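Side-chain contacts in Serine/threonine-protein kinase Tel1 (Chaetomium thermophilum, PDB 6SKY), which is a serine/threonine protein kinase of the PI3/PI4-kinase family, ATM subfamily, that probably senses DNA damage and activates checkpoint signalling: residues W2418-P2423 / V2453-V2458; V2782-G2787 / T2837-L2842. All blocks are in the same frame, centred on the assembly; numbering follows the deposited sequence.

Overall arrangement
Following the chain from the N terminus, contact 1 comes first: the loop 2418-2423, after helix 2409-2418, meets residues 2453-2458 on helix 2444-2459, closing a 29-residue excursion, a little under half of it helical, within the FAT range. The chain then runs into the kinase, and contact 2 opens after strand 2775-2777. There the turn at 2782-2787 meets residues 2837-2842 on helix 2832-2843, closing a longer excursion of 49 residues. The two loops follow one another in series, neither nested nor crossed. The centres of contacts 1 and 2 lie about 28 Å apart. Contact 1 is a partly buried polar contact of the FAT region, contact 2 a buried apolar one inside the kinase.

Contact 1 of 2, residues W2418-P2423 / V2453-V2458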
# COMPACT_ATOMS: atom_id res chain seq x y z
N TRP A 2418 2.43 -19.16 40.69
CA TRP A 2418 1.94 -19.75 39.45
C TRP A 2418 2.94 -20.59 38.66
O TRP A 2418 2.58 -21.09 37.60
CB TRP A 2418 1.39 -18.66 38.53
CG TRP A 2418 0.23 -17.96 39.10
CD1 TRP A 2418 0.21 -16.72 39.65
CD2 TRP A 2418 -1.10 -18.47 39.21
NE1 TRP A 2418 -1.05 -16.42 40.09
CE2 TRP A 2418 -1.87 -17.48 39.83
CE3 TRP A 2418 -1.70 -19.67 38.85
CZ2 TRP A 2418 -3.22 -17.66 40.10
CZ3 TRP A 2418 -3.03 -19.84 39.11
CH2 TRP A 2418 -3.78 -18.84 39.73
N ILE A 2419 4.16 -20.79 39.15
CA ILE A 2419 5.18 -21.42 38.30
C ILE A 2419 5.03 -22.93 38.20
O ILE A 2419 5.46 -23.52 37.20
CB ILE A 2419 6.58 -21.06 38.81
CG1 ILE A 2419 7.66 -21.47 37.82
CG2 ILE A 2419 6.85 -21.73 40.13
CD1 ILE A 2419 7.70 -20.66 36.57
N ASN A 2420 4.42 -23.59 39.17
CA ASN A 2420 4.42 -25.04 39.19
C ASN A 2420 3.39 -25.67 38.27
O ASN A 2420 3.28 -26.90 38.25
CB ASN A 2420 4.19 -25.55 40.61
CG ASN A 2420 5.37 -25.29 41.50
OD1 ASN A 2420 6.37 -26.00 41.45
ND2 ASN A 2420 5.26 -24.26 42.32
N LYS A 2421 2.65 -24.88 37.51
CA LYS A 2421 1.62 -25.41 36.63
C LYS A 2421 2.03 -25.39 35.17
O LYS A 2421 1.29 -25.90 34.33
CB LYS A 2421 0.33 -24.62 36.82
CG LYS A 2421 -0.18 -24.70 38.23
CD LYS A 2421 -1.24 -23.67 38.51
CE LYS A 2421 -1.54 -23.63 39.99
NZ LYS A 2421 -2.67 -22.73 40.30
N VAL A 2422 3.19 -24.83 34.86
CA VAL A 2422 3.69 -24.83 33.49
C VAL A 2422 4.44 -26.13 33.26
O VAL A 2422 5.23 -26.55 34.12
CB VAL A 2422 4.61 -23.62 33.24
CG1 VAL A 2422 4.91 -23.49 31.78
CG2 VAL A 2422 3.97 -22.37 33.76
N PRO A 2423 4.21 -26.82 32.15
CA PRO A 2423 5.07 -27.95 31.81
C PRO A 2423 6.51 -27.50 31.63
O PRO A 2423 6.78 -26.45 31.05
CB PRO A 2423 4.48 -28.45 30.49
CG PRO A 2423 3.11 -27.92 30.46
CD PRO A 2423 3.14 -26.63 31.17
N VAL A 2453 15.22 -25.28 37.61
CA VAL A 2453 16.30 -25.97 36.91
C VAL A 2453 16.31 -27.44 37.28
O VAL A 2453 16.50 -28.31 36.42
CB VAL A 2453 17.64 -25.29 37.20
CG1 VAL A 2453 18.78 -26.16 36.76
CG2 VAL A 2453 17.72 -23.96 36.51
N TYR A 2454 16.11 -27.75 38.56
CA TYR A 2454 16.04 -29.13 39.00
C TYR A 2454 14.92 -29.89 38.30
O TYR A 2454 15.13 -31.01 37.81
CB TYR A 2454 15.84 -29.15 40.52
CG TYR A 2454 15.72 -30.52 41.12
CD1 TYR A 2454 16.84 -31.25 41.42
CD2 TYR A 2454 14.48 -31.06 41.40
CE1 TYR A 2454 16.73 -32.50 41.97
CE2 TYR A 2454 14.37 -32.30 41.96
CZ TYR A 2454 15.49 -33.01 42.24
OH TYR A 2454 15.38 -34.26 42.80
N ARG A 2455 13.73 -29.31 38.24
CA ARG A 2455 12.61 -30.00 37.60
C ARG A 2455 12.82 -30.17 36.11
O ARG A 2455 12.41 -31.19 35.54
CB ARG A 2455 11.31 -29.25 37.88
CG ARG A 2455 10.87 -29.36 39.31
CD ARG A 2455 9.49 -28.79 39.52
NE ARG A 2455 9.44 -27.36 39.26
CZ ARG A 2455 8.77 -26.80 38.27
NH1 ARG A 2455 8.78 -25.49 38.11
NH2 ARG A 2455 8.07 -27.56 37.44
N ILE A 2456 13.47 -29.21 35.45
CA ILE A 2456 13.78 -29.40 34.03
C ILE A 2456 14.75 -30.55 33.85
O ILE A 2456 14.57 -31.39 32.97
CB ILE A 2456 14.33 -28.11 33.41
CG1 ILE A 2456 13.29 -27.01 33.43
CG2 ILE A 2456 14.76 -28.38 31.99
CD1 ILE A 2456 13.84 -25.69 33.04
N CYS A 2457 15.79 -30.62 34.68
CA CYS A 2457 16.75 -31.70 34.54
C CYS A 2457 16.17 -33.05 34.91
O CYS A 2457 16.69 -34.08 34.47
CB CYS A 2457 17.99 -31.43 35.39
SG CYS A 2457 18.88 -29.97 34.91
N VAL A 2458 15.10 -33.08 35.71
CA VAL A 2458 14.49 -34.36 36.04
C VAL A 2458 13.53 -34.81 34.95
O VAL A 2458 13.49 -35.99 34.59
CB VAL A 2458 13.79 -34.28 37.40
CG1 VAL A 2458 12.98 -35.51 37.65
CG2 VAL A 2458 14.81 -34.14 38.48
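Three torsions of Arg2455 carry its guanidinium across to Ile2419, Asn2420 and Val2422: CG stands beside the backbone N (chi1 -71°), the next bond is extended, and the chain bends at chi3 (-64°). The head group thereby joins helix 2444-2459 to the loop after helix 2409-2418, as structural packing of the FAT region away from the nucleotide site. Within these two segments Arg2455 is the one helix residue that touches the loop.

The three loop residues that meet the cation do so from different directions. The side chain of Asn2420 crosses that of Arg2455 at about a right angle, so that OD1 lies over one guanidinium face, displaced toward the rim and 4.0 Å from Arg2455 NE. The amide and guanidinium planes are turned 47° apart, an arrangement that is not a flat stack. At the edge, near the guanidinium plane, Val2422 O is 4.5 Å from Arg2455 NH2. Ile2419 O comes in obliquely, 4.0 Å from Arg2455 NH1, and the same nitrogen lies 4.2 Å from Ile2419 CG1. Isoleucine suits this buried position because its branches are apolar, whereas the exposed Asn2420 can turn a polar oxygen to the cation. Arginine is long enough to span backbones whose nearest CA atoms, those of Asn2420 and Arg2455, are 9.7 Å apart.

On its own helix Arg2455 also makes a weak, long ion pair with Asp2451, and its side chain touches Thr2424 farther along the loop. With an alanine here, a gap would probably open between helix and loop, and the oxygens of Ile2419, Asn2420 and Val2422 would lose the positive charge they gather around. At such separations the attraction is probably a diffuse one between that charge and the surrounding oxygens, alongside van der Waals packing.

Contact 2 of 2, residues V2782-G2787 / T2837-L2842; sequences VAFEMG and TILDSL
Phe2784 points its ring at helix 2832-2843, and Leu2839 and Leu2842, about one helical turn apart, each offer it a methyl group. The side chains of Phe2784 and Leu2839 run antiparallel alongside one another, and Leu2839 CD2 sits at the ring edge, near its plane, 3.9 Å from Phe2784 CZ. Leu2842 reaches toward the phenylalanine head-on, its CD2 placed obliquely to the ring, 4.2 Å from Phe2784 CE2. CG of Leu2839 stands beside its backbone N (chi1 -59°), while CG of Leu2842 lies anti to its own (chi1 -156°); with these different first torsions both leucines bring CD2 to the same ring from successive turns of the helix. A flat, wholly apolar ring suits this buried place, as do branched leucines that can present a single methyl.

The ring is carried by a type I' beta turn from Ala2783 to Met2786, closed by Met2786 N to Ala2783 O at 3.1 Å. Phe2784 and Glu2785 both have the positive phi of that turn. On the helix, Ser2841 OG donates to Ile2838 O at 2.7 Å, a carbonyl that also accepts from Leu2842 N.

The turn follows strand 2775-2777 and the magnesium ligand Asp2779, though the contact itself lies away from the nucleotide site. Around the ring stand Trp2850, its plane at about 40°, Met2622, Ala2902 and Val2906, so the phenylalanine is set where helices 2616-2632, 2832-2843 and 2898-2908 converge.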
# COMPACT_ATOMS: atom_id res chain seq x y z
N VAL A 2782 31.51 -15.42 15.75
CA VAL A 2782 31.85 -14.03 15.48
C VAL A 2782 30.60 -13.39 14.88
O VAL A 2782 30.38 -13.44 13.68
CB VAL A 2782 33.06 -13.91 14.57
CG1 VAL A 2782 33.34 -12.47 14.25
CG2 VAL A 2782 34.26 -14.53 15.21
N ALA A 2783 29.78 -12.79 15.72
CA ALA A 2783 28.54 -12.18 15.28
C ALA A 2783 28.51 -10.74 15.75
O ALA A 2783 29.46 -10.24 16.33
CB ALA A 2783 27.33 -12.95 15.81
N PHE A 2784 27.39 -10.07 15.48
CA PHE A 2784 27.16 -8.70 15.92
C PHE A 2784 28.31 -7.78 15.55
O PHE A 2784 28.77 -6.95 16.34
CB PHE A 2784 26.89 -8.65 17.42
CG PHE A 2784 25.71 -9.46 17.82
CD1 PHE A 2784 24.45 -9.10 17.40
CD2 PHE A 2784 25.86 -10.59 18.58
CE1 PHE A 2784 23.37 -9.85 17.75
CE2 PHE A 2784 24.77 -11.33 18.93
CZ PHE A 2784 23.53 -10.97 18.52
N GLU A 2785 28.80 -7.94 14.32
CA GLU A 2785 29.79 -7.08 13.70
C GLU A 2785 31.14 -7.12 14.39
O GLU A 2785 31.95 -6.21 14.22
CB GLU A 2785 29.30 -5.63 13.62
CG GLU A 2785 27.87 -5.48 13.17
CD GLU A 2785 27.72 -5.41 11.68
OE1 GLU A 2785 28.54 -6.04 10.98
OE2 GLU A 2785 26.80 -4.73 11.20
N MET A 2786 31.42 -8.16 15.17
CA MET A 2786 32.74 -8.30 15.78
C MET A 2786 33.85 -8.44 14.75
O MET A 2786 35.02 -8.37 15.13
CB MET A 2786 32.79 -9.52 16.69
CG MET A 2786 31.94 -9.46 17.92
SD MET A 2786 31.95 -11.05 18.77
CE MET A 2786 30.33 -11.04 19.52
N GLY A 2787 33.51 -8.64 13.48
CA GLY A 2787 34.49 -8.95 12.47
C GLY A 2787 35.08 -7.75 11.78
O GLY A 2787 36.14 -7.85 11.15
N THR A 2837 12.99 -9.86 21.33
CA THR A 2837 12.81 -10.73 22.49
C THR A 2837 13.94 -11.74 22.61
O THR A 2837 14.45 -11.99 23.71
CB THR A 2837 11.48 -11.46 22.39
OG1 THR A 2837 10.42 -10.50 22.38
CG2 THR A 2837 11.30 -12.37 23.56
N ILE A 2838 14.35 -12.35 21.50
CA ILE A 2838 15.44 -13.31 21.52
C ILE A 2838 16.74 -12.64 21.96
O ILE A 2838 17.46 -13.15 22.82
CB ILE A 2838 15.59 -13.98 20.15
CG1 ILE A 2838 14.35 -14.80 19.82
CG2 ILE A 2838 16.79 -14.87 20.12
CD1 ILE A 2838 14.33 -15.31 18.43
N LEU A 2839 17.05 -11.48 21.38
CA LEU A 2839 18.29 -10.81 21.76
C LEU A 2839 18.23 -10.29 23.19
O LEU A 2839 19.26 -10.20 23.86
CB LEU A 2839 18.61 -9.68 20.80
CG LEU A 2839 18.77 -10.04 19.33
CD1 LEU A 2839 19.26 -8.84 18.58
CD2 LEU A 2839 19.73 -11.18 19.16
N ASP A 2840 17.04 -9.94 23.68
CA ASP A 2840 16.91 -9.54 25.08
C ASP A 2840 17.17 -10.71 26.01
O ASP A 2840 17.84 -10.55 27.03
CB ASP A 2840 15.53 -8.95 25.33
CG ASP A 2840 15.43 -7.50 24.90
OD1 ASP A 2840 16.49 -6.90 24.62
OD2 ASP A 2840 14.31 -6.97 24.86
N SER A 2841 16.63 -11.88 25.69
CA SER A 2841 17.00 -13.07 26.45
C SER A 2841 18.50 -13.28 26.43
O SER A 2841 19.07 -13.77 27.40
CB SER A 2841 16.29 -14.29 25.90
OG SER A 2841 17.03 -14.84 24.82
N LEU A 2842 19.14 -12.94 25.32
CA LEU A 2842 20.60 -13.00 25.27
C LEU A 2842 21.24 -11.96 26.17
O LEU A 2842 22.38 -12.14 26.61
CB LEU A 2842 21.07 -12.80 23.83
CG LEU A 2842 22.43 -13.36 23.49
CD1 LEU A 2842 22.39 -14.80 23.86
CD2 LEU A 2842 22.67 -13.20 22.02